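Side-chain contacts in putative molybdenum carrier protein (Syntrophus aciditrophicus SB, PDB 3IMK), which is of unknown function but belongs to the circularly permuted YpsA branch of the SLOG families and may carry molybdenum: residues 24-27 / 31-34; 47-50 / 54-57; 65-70 / 93-98; 104-109 / 150-155. One frame throughout, in Å; residues are numbered along the deposited sequence. Where two conformers were deposited one is given.

Overall arrangement
Along the chain the four contacts follow one another in series, and none nests in or crosses another. Contact 1 closes the turn from helix 19-29 into strand 34-38. Contact 2 closes a short loop just before edge strand 56-57; it touches contact 1 through Leu24 and Leu55 and through a probable hydrogen bond from Gln54 to Tyr34. Contact 3 pairs helices 63-72 and 87-98, which precede and follow strand 76-81 in the chain. The longest closure belongs to contact 4, where the opposite edge strand, 103-107, meets C-terminal helix 145-157, which in turn packs on Phe26 of contact 1. Together they tie both margins of a parallel, Rossmann-like sheet to its helices.

Contact 1 (24-27 / 31-34); sequences LDFA and HIPY
A Schellman motif ends helix 19-29 where Ile32 folds back on Ala27: Ile32 N donates to Ala27 O at 2.9 Å. His31, with positive phi, is the C-prime residue and turns the chain out of the helix. The reversal also brings apolar side chains together. Ala27 CB sits 3.8 Å from Tyr34 CB and 4.2 Å from Ile32 CB, so the small side chain is clasped by the residues that follow the turn. The chain then enters strand 34-38, making this the helix-to-strand half of the first crossover in a parallel, Rossmann-like sheet; Ile11 of neighbouring strand 10-12 packs against Ala27, Phe26 and Ile32. Further back along the helix, Leu24 lies at about a right angle to Tyr34, its CD2 3.9 Å from CD1 of the ring. The phenol is swung back over the helix because CG stands between the backbone N and the carbonyl carbon (chi1 73°), and its hydroxyl is hydrogen-bonded to Gln54 N. On another flank Ile32 CD1 comes obliquely to Phe26 CE2 at 4.0 Å, while the Phe26 ring also packs against helix 145-157.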
loop_
_atom_site.group_PDB
_atom_site.type_symbol
_atom_site.label_atom_id
_atom_site.label_comp_id
_atom_site.label_asym_id
_atom_site.label_seq_id
_atom_site.Cartn_x
_atom_site.Cartn_y
_atom_site.Cartn_z
ATOM N N LEU A 24 0.745 -7.048 2.016
ATOM C CA LEU A 24 1.705 -7.948 2.637
ATOM C C LEU A 24 1.465 -9.411 2.222
ATOM O O LEU A 24 2.400 -10.135 1.923
ATOM C CB LEU A 24 1.660 -7.810 4.170
ATOM C CG LEU A 24 1.951 -6.405 4.714
ATOM C CD1 LEU A 24 1.858 -6.390 6.279
ATOM C CD2 LEU A 24 3.321 -5.861 4.261
ATOM N N ASP A 25 0.190 -9.821 2.163
ATOM C CA ASP A 25 -0.147 -11.191 1.819
ATOM C C ASP A 25 0.258 -11.447 0.376
ATOM O O ASP A 25 0.760 -12.537 0.038
ATOM C CB ASP A 25 -1.642 -11.445 2.043
ATOM C CG ASP A 25 -2.015 -11.521 3.497
ATOM O OD1 ASP A 25 -1.112 -11.741 4.336
ATOM O OD2 ASP A 25 -3.232 -11.434 3.814
ATOM N N PHE A 26 0.091 -10.445 -0.481
ATOM C CA PHE A 26 0.498 -10.547 -1.877
ATOM C C PHE A 26 2.010 -10.722 -1.950
ATOM O O PHE A 26 2.521 -11.585 -2.660
ATOM C CB PHE A 26 0.109 -9.300 -2.672
ATOM C CG PHE A 26 0.507 -9.374 -4.120
ATOM C CD1 PHE A 26 -0.289 -10.095 -5.005
ATOM C CD2 PHE A 26 1.692 -8.844 -4.554
ATOM C CE1 PHE A 26 0.090 -10.245 -6.327
ATOM C CE2 PHE A 26 2.085 -8.998 -5.899
ATOM C CZ PHE A 26 1.253 -9.726 -6.760
ATOM N N ALA A 27 2.745 -9.856 -1.229
ATOM C CA ALA A 27 4.218 -9.942 -1.245
ATOM C C ALA A 27 4.651 -11.346 -0.818
ATOM O O ALA A 27 5.514 -11.970 -1.438
ATOM C CB ALA A 27 4.843 -8.880 -0.336
ATOM N N HIS A 31 6.754 -14.089 -3.005
ATOM C CA HIS A 31 8.117 -14.021 -2.483
ATOM C C HIS A 31 8.805 -12.702 -2.860
ATOM O O HIS A 31 10.016 -12.685 -3.183
ATOM C CB HIS A 31 8.975 -15.223 -2.921
ATOM C CG HIS A 31 10.178 -15.423 -2.041
ATOM N ND1 HIS A 31 10.070 -15.859 -0.736
ATOM C CD2 HIS A 31 11.512 -15.310 -2.288
ATOM C CE1 HIS A 31 11.279 -15.964 -0.206
ATOM N NE2 HIS A 31 12.171 -15.635 -1.121
ATOM N N ILE A 32 8.060 -11.621 -2.740
ATOM C CA ILE A 32 8.626 -10.277 -2.843
ATOM C C ILE A 32 8.973 -9.831 -1.422
ATOM O O ILE A 32 8.123 -9.976 -0.526
ATOM C CB ILE A 32 7.611 -9.297 -3.479
ATOM C CG1 ILE A 32 7.247 -9.781 -4.891
ATOM C CG2 ILE A 32 8.165 -7.861 -3.486
ATOM C CD1 ILE A 32 6.097 -8.990 -5.524
ATOM N N PRO A 33 10.207 -9.340 -1.168
ATOM C CA PRO A 33 10.533 -8.823 0.162
ATOM C C PRO A 33 9.504 -7.805 0.619
ATOM O O PRO A 33 8.954 -7.063 -0.195
ATOM C CB PRO A 33 11.902 -8.171 -0.052
ATOM C CG PRO A 33 12.487 -8.996 -1.196
ATOM C CD PRO A 33 11.350 -9.180 -2.113
ATOM N N TYR A 34 9.266 -7.761 1.925
ATOM C CA TYR A 34 8.293 -6.830 2.453
ATOM C C TYR A 34 8.734 -6.310 3.807
ATOM O O TYR A 34 9.687 -6.813 4.439
ATOM C CB TYR A 34 6.897 -7.476 2.535
ATOM C CG TYR A 34 6.790 -8.459 3.632
ATOM C CD1 TYR A 34 6.425 -8.070 4.922
ATOM C CD2 TYR A 34 7.088 -9.797 3.435
ATOM C CE1 TYR A 34 6.367 -9.012 5.962
ATOM C CE2 TYR A 34 7.038 -10.719 4.444
ATOM C CZ TYR A 34 6.699 -10.320 5.727
ATOM O OH TYR A 34 6.657 -11.239 6.788
#

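Contact 2 (47-50 / 54-57); sequences GRVP and QLQE
Val49 and Leu55 meet methyl to methyl, CG1 of the first 3.8 Å from CD1 of the second, with the two side chains crossing at about a right angle. CG1 of Val49 is carried to this meeting because it lies anti to the backbone N (chi1 178°). On the outer side of the contact, Arg48 of the loop and Glu57 of strand 56-57 approach without forming a salt bridge: NH2 of Arg48 and OE2 of Glu57 are 4.4 Å apart, and the carboxylate oxygen is displaced from the plane of the guanidinium, so its N-H bonds are aimed past it. A water joins them instead. Placed at the edge of the guanidinium and in its plane, it accepts from Arg48 NH2 at 3.0 Å and donates to Glu57 OE2 at 2.6 Å. Both charged ends have stronger partners in the next shell. Arg48 NH2 makes a salt bridge with Glu51, and Glu57 OE1 takes the backbone N of Gly41. Arg42 steadies the loop itself, its NE and NH2 donating to the carbonyl oxygens of Val49 and Pro50. Behind the methyls, Leu55 rests on Val38 of strand 34-38 and on Leu24 of helix 19-29, and Val49 on Arg21 of that helix, so the loop leading into edge strand 56-57 is bound to the first helix of the fold. One apolar touch and one bridging water make a modest closure, in which the opposite charges probably attract at a distance while the directional bonds come from the water and from neighbouring residues.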
loop_
_atom_site.group_PDB
_atom_site.type_symbol
_atom_site.label_atom_id
_atom_site.label_comp_id
_atom_site.label_asym_id
_atom_site.label_seq_id
_atom_site.Cartn_x
_atom_site.Cartn_y
_atom_site.Cartn_z
ATOM N N GLY A 47 -7.068 -6.592 16.064
ATOM C CA GLY A 47 -6.061 -7.022 17.001
ATOM C C GLY A 47 -4.637 -6.938 16.496
ATOM O O GLY A 47 -4.383 -6.559 15.355
ATOM N N ARG A 48 -3.718 -7.248 17.386
ATOM C CA ARG A 48 -2.273 -7.222 17.174
ATOM C C ARG A 48 -1.943 -7.847 15.791
ATOM O O ARG A 48 -2.378 -8.952 15.490
ATOM C CB ARG A 48 -1.604 -8.013 18.309
ATOM C CG ARG A 48 -0.095 -7.939 18.348
ATOM C CD ARG A 48 0.462 -8.739 19.511
ATOM N NE ARG A 48 1.917 -8.828 19.473
ATOM C CZ ARG A 48 2.743 -7.918 19.973
ATOM N NH1 ARG A 48 2.268 -6.830 20.567
ATOM N NH2 ARG A 48 4.064 -8.101 19.899
ATOM N N VAL A 49 -1.192 -7.151 14.956
ATOM C CA VAL A 49 -0.840 -7.719 13.645
ATOM C C VAL A 49 -0.106 -9.043 13.914
ATOM O O VAL A 49 0.865 -9.066 14.673
ATOM C CB VAL A 49 0.073 -6.771 12.802
ATOM C CG1 VAL A 49 0.448 -7.450 11.478
ATOM C CG2 VAL A 49 -0.582 -5.384 12.541
ATOM N N PRO A 50 -0.561 -10.152 13.294
ATOM C CA PRO A 50 0.032 -11.458 13.611
ATOM C C PRO A 50 1.558 -11.478 13.501
ATOM O O PRO A 50 2.140 -10.818 12.649
ATOM C CB PRO A 50 -0.628 -12.397 12.613
ATOM C CG PRO A 50 -1.968 -11.798 12.404
ATOM C CD PRO A 50 -1.726 -10.289 12.421
ATOM N N GLN A 54 6.803 -9.857 9.405
ATOM C CA GLN A 54 8.020 -9.210 9.872
ATOM C C GLN A 54 7.908 -7.707 9.640
ATOM O O GLN A 54 8.038 -7.250 8.486
ATOM C CB GLN A 54 9.249 -9.821 9.173
ATOM C CG GLN A 54 9.378 -11.332 9.386
ATOM C CD GLN A 54 9.482 -11.710 10.856
ATOM O OE1 GLN A 54 10.440 -11.329 11.535
ATOM N NE2 GLN A 54 8.484 -12.452 11.363
ATOM N N LEU A 55 7.544 -6.978 10.698
ATOM C CA LEU A 55 7.284 -5.524 10.621
ATOM C C LEU A 55 8.007 -4.789 11.709
ATOM O O LEU A 55 8.518 -5.418 12.642
ATOM C CB LEU A 55 5.785 -5.233 10.676
ATOM C CG LEU A 55 4.978 -5.987 9.598
ATOM C CD1 LEU A 55 3.531 -5.897 9.880
ATOM C CD2 LEU A 55 5.199 -5.374 8.207
ATOM N N GLN A 56 8.052 -3.459 11.617
ATOM C CA GLN A 56 8.842 -2.672 12.568
ATOM C C GLN A 56 7.930 -1.727 13.349
ATOM O O GLN A 56 7.134 -0.993 12.773
ATOM C CB GLN A 56 9.868 -1.866 11.759
ATOM C CG GLN A 56 10.871 -2.750 10.884
ATOM C CD GLN A 56 10.299 -3.476 9.585
ATOM O OE1 GLN A 56 9.727 -2.849 8.697
ATOM N NE2 GLN A 56 10.549 -4.797 9.476
ATOM N N GLU A 57 8.042 -1.726 14.687
ATOM C CA GLU A 57 7.225 -0.873 15.520
ATOM C C GLU A 57 7.774 0.556 15.617
ATOM O O GLU A 57 8.991 0.747 15.805
ATOM C CB GLU A 57 7.062 -1.465 16.931
ATOM C CG GLU A 57 6.197 -2.683 16.998
ATOM C CD GLU A 57 6.093 -3.243 18.417
ATOM O OE1 GLU A 57 5.851 -2.464 19.363
ATOM O OE2 GLU A 57 6.225 -4.474 18.575
HETATM O O HOH W 1 5.407 -5.592 20.795
#

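Contact 3 (65-70 / 93-98); sequences KRTEKN and EFFAEQ
One face of the Phe95 ring is taken by Glu68, whose CB stands 3.7 Å from the ring centroid and only 16° off the normal, a CH-pi contact; Thr67 CG2 comes to the ring edge, near its plane, 4.2 Å from CD2. The glutamate carboxylate is the second flat group. Its plane is 26° from that of the ring, stacked along the same face, with OE2 3.9 Å from CE1. This layering follows from the shape of Glu68: CG is anti to the backbone N (chi1 -177°) and the chain runs on extended, laying CB, CG and the carboxylate across the ring in turn. OE2 is also fixed by a hydrogen bond with Tyr99 OH, just beyond helix 87-98, while Thr67 OG1 is bonded back to Tyr63 O. With a serine in place of Phe95, the Glu68 methylenes would probably lose their apolar cover, and the carboxylate, left with its bond to Tyr99 but without the ring beneath it, would be freer to swing. The touching residues are only partly exposed, and no hydrogen bond links the two segments. The ring laid against the flank of the neighbouring helix is one of the contacts by which helices 63-72 and 87-98 pack side by side on a face of this Rossmann-like sheet.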
loop_
_atom_site.group_PDB
_atom_site.type_symbol
_atom_site.label_atom_id
_atom_site.label_comp_id
_atom_site.label_asym_id
_atom_site.label_seq_id
_atom_site.Cartn_x
_atom_site.Cartn_y
_atom_site.Cartn_z
ATOM N N LYS A 65 1.343 8.750 12.652
ATOM C CA LYS A 65 2.803 8.758 12.619
ATOM C C LYS A 65 3.329 7.561 11.833
ATOM O O LYS A 65 4.349 7.666 11.117
ATOM C CB LYS A 65 3.389 8.871 14.020
ATOM C CG LYS A 65 3.139 10.221 14.600
ATOM C CD LYS A 65 3.517 10.320 16.052
ATOM C CE LYS A 65 3.149 11.718 16.605
ATOM N NZ LYS A 65 3.391 11.823 18.094
ATOM N N ARG A 66 2.700 6.379 11.978
ATOM C CA ARG A 66 3.184 5.220 11.179
ATOM C C ARG A 66 2.831 5.399 9.696
ATOM O O ARG A 66 3.610 5.011 8.833
ATOM C CB ARG A 66 2.747 3.847 11.761
ATOM C CG ARG A 66 1.300 3.445 11.607
ATOM C CD ARG A 66 0.980 2.724 10.252
ATOM N NE ARG A 66 -0.228 1.893 10.376
ATOM C CZ ARG A 66 -1.478 2.346 10.432
ATOM N NH1 ARG A 66 -1.763 3.625 10.285
ATOM N NH2 ARG A 66 -2.481 1.479 10.566
ATOM N N THR A 67 1.673 5.959 9.383
ATOM C CA THR A 67 1.312 6.244 7.972
ATOM C C THR A 67 2.306 7.195 7.356
ATOM O O THR A 67 2.789 6.934 6.264
ATOM C CB THR A 67 -0.129 6.806 7.978
ATOM O OG1 THR A 67 -0.981 5.770 8.481
ATOM C CG2 THR A 67 -0.574 7.289 6.628
ATOM N N GLU A 68 2.669 8.233 8.095
ATOM C CA GLU A 68 3.659 9.186 7.604
ATOM C C GLU A 68 5.003 8.501 7.319
ATOM O O GLU A 68 5.643 8.779 6.307
ATOM C CB GLU A 68 3.858 10.318 8.631
ATOM C CG GLU A 68 4.833 11.436 8.207
ATOM C CD GLU A 68 5.035 12.469 9.304
ATOM O OE1 GLU A 68 5.041 12.125 10.504
ATOM O OE2 GLU A 68 5.142 13.667 8.961
ATOM N N LYS A 69 5.435 7.640 8.253
ATOM C CA LYS A 69 6.745 6.936 8.161
ATOM C C LYS A 69 6.787 6.031 6.911
ATOM O O LYS A 69 7.819 5.994 6.220
ATOM C CB LYS A 69 7.037 6.132 9.463
ATOM C CG LYS A 69 8.485 5.594 9.552
ATOM C CD LYS A 69 9.430 6.698 9.987
ATOM C CE LYS A 69 10.857 6.180 10.123
ATOM N NZ LYS A 69 11.814 7.261 10.606
ATOM N N ASN A 70 5.689 5.329 6.619
ATOM C CA ASN A 70 5.697 4.472 5.404
ATOM C C ASN A 70 5.791 5.288 4.114
ATOM O O ASN A 70 6.446 4.879 3.169
ATOM C CB ASN A 70 4.529 3.514 5.409
ATOM C CG ASN A 70 4.657 2.469 6.489
ATOM O OD1 ASN A 70 5.755 1.956 6.733
ATOM N ND2 ASN A 70 3.544 2.179 7.176
ATOM N N GLU A 93 -2.196 10.431 1.247
ATOM C CA GLU A 93 -2.043 11.255 0.054
ATOM C C GLU A 93 -1.486 12.649 0.408
ATOM O O GLU A 93 -0.617 13.174 -0.285
ATOM C CB GLU A 93 -3.404 11.354 -0.689
ATOM C CG GLU A 93 -3.331 12.122 -1.984
ATOM C CD GLU A 93 -4.679 12.184 -2.695
ATOM O OE1 GLU A 93 -5.600 12.744 -2.082
ATOM O OE2 GLU A 93 -4.762 11.662 -3.826
ATOM N N PHE A 94 -2.021 13.243 1.475
ATOM C CA PHE A 94 -1.529 14.537 1.965
ATOM C C PHE A 94 -0.035 14.435 2.276
ATOM O O PHE A 94 0.746 15.325 1.883
ATOM C CB PHE A 94 -2.325 14.963 3.219
ATOM C CG PHE A 94 -1.756 16.166 3.938
ATOM C CD1 PHE A 94 -2.039 17.426 3.476
ATOM C CD2 PHE A 94 -0.912 16.023 5.024
ATOM C CE1 PHE A 94 -1.523 18.551 4.107
ATOM C CE2 PHE A 94 -0.388 17.139 5.644
ATOM C CZ PHE A 94 -0.705 18.393 5.177
ATOM N N PHE A 95 0.391 13.407 3.010
ATOM C CA PHE A 95 1.814 13.281 3.362
ATOM C C PHE A 95 2.678 13.108 2.094
ATOM O O PHE A 95 3.755 13.705 1.970
ATOM C CB PHE A 95 2.077 12.093 4.296
ATOM C CG PHE A 95 1.603 12.273 5.731
ATOM C CD1 PHE A 95 1.879 13.427 6.439
ATOM C CD2 PHE A 95 0.947 11.230 6.386
ATOM C CE1 PHE A 95 1.469 13.564 7.777
ATOM C CE2 PHE A 95 0.565 11.368 7.694
ATOM C CZ PHE A 95 0.805 12.506 8.373
ATOM N N ALA A 96 2.241 12.253 1.160
ATOM C CA ALA A 96 2.995 12.107 -0.074
ATOM C C ALA A 96 3.168 13.454 -0.824
ATOM O O ALA A 96 4.258 13.778 -1.307
ATOM C CB ALA A 96 2.374 11.014 -0.982
ATOM N N GLU A 97 2.071 14.210 -0.910
ATOM C CA GLU A 97 2.087 15.554 -1.530
ATOM C C GLU A 97 3.063 16.502 -0.821
ATOM O O GLU A 97 3.846 17.217 -1.477
ATOM C CB GLU A 97 0.684 16.184 -1.526
ATOM C CG GLU A 97 -0.249 15.638 -2.634
ATOM C CD GLU A 97 -1.752 15.950 -2.417
ATOM O OE1 GLU A 97 -2.126 16.596 -1.410
ATOM O OE2 GLU A 97 -2.558 15.518 -3.271
ATOM N N GLN A 98 3.034 16.503 0.505
ATOM C CA GLN A 98 3.868 17.428 1.290
ATOM C C GLN A 98 5.373 17.085 1.261
ATOM O O GLN A 98 6.223 17.988 1.382
ATOM C CB GLN A 98 3.365 17.534 2.743
ATOM C CG GLN A 98 1.933 18.074 2.893
ATOM C CD GLN A 98 1.824 19.590 2.709
ATOM O OE1 GLN A 98 2.532 20.352 3.352
ATOM N NE2 GLN A 98 0.913 20.018 1.852
#

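Contact 4 (104-109 / 150-155); sequences LHIDLD and MDLLEV
Leu108 and Leu152 mark the nearest backbone approach, 9.3 Å between their CA atoms, a gap that side chains bridge with no hydrogen bond across it. Leu152 reaches over from helix 145-157 with CG anti to its own N (chi1 176°), and a single methyl, CD2, makes both contacts: 4.2 Å to Ile106 CG2 and 4.4 Å to Leu108 CD1. It thus lies against two residues on the same side of the chain, one within edge strand 103-107 and one just past its end. The strand end is shaped by an Asx turn in which Asp109 N donates to Asp107 OD1 at 2.9 Å. That oxygen is approached on its anti side, 33° out of the carboxylate plane, and it also accepts from Gly83 N. Ala116 of helix 113-126 packs on both Ile106 and Leu152, and Ile80 of strand 76-81 on both leucines, so the three meet within the helix-sheet interface of the alpha/beta fold. With aliphatic carbon alone at the junction, cohesion must come from dispersion and the exclusion of water; nothing directional fixes the helix against the strand here, and their relative placing probably depends on the fit of the surrounding side chains.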
loop_
_atom_site.group_PDB
_atom_site.type_symbol
_atom_site.label_atom_id
_atom_site.label_comp_id
_atom_site.label_asym_id
_atom_site.label_seq_id
_atom_site.Cartn_x
_atom_site.Cartn_y
_atom_site.Cartn_z
ATOM N N LEU A 104 0.131 7.566 -6.499
ATOM C CA LEU A 104 -0.924 7.225 -7.405
ATOM C C LEU A 104 -2.080 6.714 -6.618
ATOM O O LEU A 104 -1.946 5.733 -5.896
ATOM C CB LEU A 104 -0.423 6.164 -8.406
ATOM C CG LEU A 104 -1.447 5.613 -9.406
ATOM C CD1 LEU A 104 -2.059 6.720 -10.267
ATOM C CD2 LEU A 104 -0.831 4.517 -10.295
ATOM N N HIS A 105 -3.243 7.316 -6.781
ATOM C CA HIS A 105 -4.477 6.843 -6.204
ATOM C C HIS A 105 -5.301 6.154 -7.303
ATOM O O HIS A 105 -5.669 6.804 -8.273
ATOM C CB HIS A 105 -5.318 8.025 -5.646
ATOM C CG HIS A 105 -6.707 7.622 -5.228
ATOM N ND1 HIS A 105 -7.792 8.474 -5.261
ATOM C CD2 HIS A 105 -7.165 6.437 -4.735
ATOM C CE1 HIS A 105 -8.870 7.818 -4.844
ATOM N NE2 HIS A 105 -8.514 6.594 -4.497
ATOM N N ILE A 106 -5.558 4.865 -7.096
ATOM C CA ILE A 106 -6.460 4.061 -7.916
ATOM C C ILE A 106 -7.799 3.975 -7.193
ATOM O O ILE A 106 -7.896 3.386 -6.120
ATOM C CB ILE A 106 -5.889 2.669 -8.183
ATOM C CG1 ILE A 106 -4.619 2.766 -9.018
ATOM C CG2 ILE A 106 -6.920 1.743 -8.859
ATOM C CD1 ILE A 106 -4.774 3.445 -10.437
ATOM N N ASP A 107 -8.849 4.504 -7.824
ATOM C CA ASP A 107 -10.219 4.432 -7.341
ATOM C C ASP A 107 -10.908 3.332 -8.188
ATOM O O ASP A 107 -11.243 3.537 -9.345
ATOM C CB ASP A 107 -10.915 5.788 -7.479
ATOM C CG ASP A 107 -12.347 5.769 -7.001
ATOM O OD1 ASP A 107 -12.923 4.677 -6.753
ATOM O OD2 ASP A 107 -12.927 6.860 -6.818
ATOM N N LEU A 108 -11.093 2.167 -7.575
ATOM C CA LEU A 108 -11.634 1.003 -8.258
ATOM C C LEU A 108 -13.132 1.084 -8.446
ATOM O O LEU A 108 -13.704 0.145 -8.998
ATOM C CB LEU A 108 -11.200 -0.286 -7.539
ATOM C CG LEU A 108 -9.734 -0.635 -7.674
ATOM C CD1 LEU A 108 -9.399 -1.881 -6.854
ATOM C CD2 LEU A 108 -9.278 -0.818 -9.109
ATOM N N ASP A 109 -13.753 2.211 -8.080
ATOM C CA ASP A 109 -15.098 2.520 -8.606
ATOM C C ASP A 109 -15.066 3.259 -9.953
ATOM O O ASP A 109 -16.113 3.384 -10.608
ATOM C CB ASP A 109 -15.931 3.352 -7.625
ATOM C CG ASP A 109 -16.446 2.561 -6.444
ATOM O OD1 ASP A 109 -16.342 1.308 -6.396
ATOM O OD2 ASP A 109 -16.990 3.207 -5.503
HETATM N N MSE A 150 -5.749 -7.553 -3.640
HETATM C CA MSE A 150 -5.107 -8.792 -4.118
HETATM C C MSE A 150 -5.248 -8.943 -5.630
HETATM O O MSE A 150 -4.283 -9.273 -6.314
HETATM C CB MSE A 150 -5.651 -10.038 -3.392
HETATM C CG MSE A 150 -5.424 -10.058 -1.880
HETATM SE SE MSE A 150 -3.589 -10.362 -1.442
HETATM C CE MSE A 150 -3.298 -12.225 -1.958
ATOM N N ASP A 151 -6.468 -8.744 -6.124
ATOM C CA ASP A 151 -6.781 -8.993 -7.525
ATOM C C ASP A 151 -6.023 -7.980 -8.394
ATOM O O ASP A 151 -5.484 -8.341 -9.432
ATOM C CB ASP A 151 -8.294 -8.871 -7.772
ATOM C CG ASP A 151 -9.116 -9.967 -7.149
ATOM O OD1 ASP A 151 -8.545 -10.987 -6.727
ATOM O OD2 ASP A 151 -10.383 -9.792 -7.090
ATOM N N LEU A 152 -5.967 -6.726 -7.952
ATOM C CA LEU A 152 -5.238 -5.692 -8.680
ATOM C C LEU A 152 -3.736 -6.020 -8.765
ATOM O O LEU A 152 -3.097 -5.905 -9.823
ATOM C CB LEU A 152 -5.464 -4.316 -8.006
ATOM C CG LEU A 152 -4.690 -3.127 -8.589
ATOM C CD1 LEU A 152 -4.989 -2.961 -10.080
ATOM C CD2 LEU A 152 -5.094 -1.881 -7.811
ATOM N N LEU A 153 -3.146 -6.352 -7.620
ATOM C CA LEU A 153 -1.717 -6.662 -7.599
ATOM C C LEU A 153 -1.394 -7.891 -8.448
ATOM O O LEU A 153 -0.322 -7.954 -9.088
ATOM C CB LEU A 153 -1.222 -6.792 -6.148
ATOM C CG LEU A 153 -1.260 -5.495 -5.333
ATOM C CD1 LEU A 153 -0.874 -5.774 -3.855
ATOM C CD2 LEU A 153 -0.412 -4.398 -5.934
ATOM N N GLU A 154 -2.305 -8.855 -8.464
ATOM C CA GLU A 154 -2.108 -10.013 -9.326
ATOM C C GLU A 154 -1.998 -9.628 -10.797
ATOM O O GLU A 154 -1.173 -10.170 -11.526
ATOM C CB GLU A 154 -3.175 -11.057 -9.099
ATOM C CG GLU A 154 -3.002 -11.771 -7.737
ATOM C CD GLU A 154 -1.879 -12.877 -7.699
ATOM O OE1 GLU A 154 -1.443 -13.372 -8.776
ATOM O OE2 GLU A 154 -1.504 -13.270 -6.554
ATOM N N VAL A 155 -2.839 -8.712 -11.247
ATOM C CA VAL A 155 -2.754 -8.287 -12.665
ATOM C C VAL A 155 -1.500 -7.469 -12.896
ATOM O O VAL A 155 -0.814 -7.646 -13.908
ATOM C CB VAL A 155 -4.033 -7.501 -13.127
ATOM C CG1 VAL A 155 -3.884 -7.034 -14.588
ATOM C CG2 VAL A 155 -5.313 -8.349 -12.911
#